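Side-chain contact in CPXV018 protein (Cowpox virus, PDB 4PDC), which probably acts as a viral MHC class I-like decoy ligand that engages the NKG2D receptor of natural killer and other immune cells: residues N9-I12 with T17-T20. The protein carries 2 engineered substitutions. Sequence-based numbering, arbitrary orientation.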
loop_
_atom_site.group_PDB
_atom_site.type_symbol
_atom_site.label_atom_id
_atom_site.label_comp_id
_atom_site.label_asym_id
_atom_site.label_seq_id
_atom_site.Cartn_x
_atom_site.Cartn_y
_atom_site.Cartn_z
ATOM N N ASN E 9 2.527 -5.768 20.811
ATOM C CA ASN E 9 2.690 -5.343 22.196
ATOM C C ASN E 9 3.981 -4.567 22.404
ATOM O O ASN E 9 5.055 -5.002 21.983
ATOM C CB ASN E 9 2.661 -6.546 23.135
ATOM C CG ASN E 9 2.711 -6.142 24.593
ATOM O OD1 ASN E 9 1.806 -5.477 25.094
ATOM N ND2 ASN E 9 3.770 -6.544 25.285
ATOM N N LEU E 10 3.853 -3.407 23.043
ATOM C CA LEU E 10 4.996 -2.618 23.474
ATOM C C LEU E 10 4.913 -2.435 24.985
ATOM O O LEU E 10 4.029 -1.739 25.482
ATOM C CB LEU E 10 5.029 -1.260 22.764
ATOM C CG LEU E 10 6.180 -0.329 23.160
ATOM C CD1 LEU E 10 7.525 -0.943 22.826
ATOM C CD2 LEU E 10 6.037 1.025 22.478
ATOM N N GLU E 11 5.824 -3.081 25.706
ATOM C CA GLU E 11 5.847 -3.016 27.165
ATOM C C GLU E 11 7.020 -2.177 27.650
ATOM O O GLU E 11 8.174 -2.530 27.419
ATOM C CB GLU E 11 5.929 -4.423 27.768
ATOM C CG GLU E 11 5.833 -4.451 29.295
ATOM C CD GLU E 11 5.953 -5.853 29.871
ATOM O OE1 GLU E 11 6.811 -6.626 29.393
ATOM O OE2 GLU E 11 5.187 -6.184 30.801
ATOM N N ILE E 12 6.712 -1.061 28.308
ATOM C CA ILE E 12 7.725 -0.213 28.929
ATOM C C ILE E 12 7.643 -0.352 30.442
ATOM O O ILE E 12 6.755 0.217 31.077
ATOM C CB ILE E 12 7.555 1.273 28.548
ATOM C CG1 ILE E 12 7.563 1.445 27.028
ATOM C CG2 ILE E 12 8.654 2.120 29.180
ATOM C CD1 ILE E 12 6.186 1.469 26.414
ATOM N N THR E 17 12.551 -1.959 27.657
ATOM C CA THR E 17 11.341 -2.023 26.852
ATOM C C THR E 17 11.339 -3.295 26.015
ATOM O O THR E 17 12.396 -3.778 25.601
ATOM C CB THR E 17 11.209 -0.800 25.928
ATOM O OG1 THR E 17 12.342 -0.730 25.056
ATOM C CG2 THR E 17 11.129 0.477 26.744
ATOM N N HIS E 18 10.147 -3.835 25.774
ATOM C CA HIS E 18 9.999 -5.052 24.984
ATOM C C HIS E 18 8.972 -4.856 23.878
ATOM O O HIS E 18 7.837 -4.456 24.133
ATOM C CB HIS E 18 9.594 -6.226 25.877
ATOM C CG HIS E 18 10.566 -6.506 26.981
ATOM N ND1 HIS E 18 10.540 -5.832 28.184
ATOM C CD2 HIS E 18 11.598 -7.379 27.061
ATOM C CE1 HIS E 18 11.511 -6.283 28.959
ATOM N NE2 HIS E 18 12.167 -7.221 28.301
ATOM N N SER E 19 9.390 -5.129 22.649
ATOM C CA SER E 19 8.511 -5.058 21.492
ATOM C C SER E 19 8.290 -6.463 20.964
ATOM O O SER E 19 9.253 -7.170 20.674
ATOM C CB SER E 19 9.112 -4.170 20.405
ATOM O OG SER E 19 9.575 -2.950 20.951
ATOM N N THR E 20 7.029 -6.871 20.852
ATOM C CA THR E 20 6.713 -8.205 20.360
ATOM C C THR E 20 5.492 -8.196 19.448
ATOM O O THR E 20 4.595 -7.366 19.597
ATOM C CB THR E 20 6.465 -9.189 21.523
ATOM O OG1 THR E 20 5.255 -8.839 22.201
ATOM C CG2 THR E 20 7.620 -9.160 22.515
#
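The carbonyl oxygen of H18 is approached by two donors from the neighbouring strand: E11 N at 2.9 Å, with a nearly straight N-H...O angle of 171°, and the weaker CA-H of L10, whose CA lies 3.4 Å from H18 O. E11 O is used in the same way, taking H18 N at 2.9 Å and the CA-H of T17, CA to E11 O 3.3 Å. A second reciprocal pair of backbone bonds joins N9 and T20, with L10-S19 and I12-T17 as non-hydrogen-bonded pairs of this antiparallel hairpin.

On the face carrying N9, E11, H18 and T20, the side chains of E11 and H18 run alongside each other, carboxylate and ring turned 67° apart. E11 OE1 stays 4.0 Å from H18 ND1, too far for a bond, while E11 OE2 is hydrogen-bonded to Y75 on the adjacent strand. N9 CB meets T20 OG1 at 3.6 Å.

On the other face L10 CD1 rests 3.4 Å from S19 OG, and both residues touch F63, laying helix 51-64 against the sheet, consistent with an MHC class I-like platform. T17 CG2, anti to its carbonyl carbon (chi1 59° for OG1), meets I12 CG1 at 3.7 Å. Cohesion thus rests mainly on four backbone hydrogen bonds; the E11-H18 pair, with ND1 buried without a partner, would probably add only weak electrostatic attraction, and that if the imidazole were protonated.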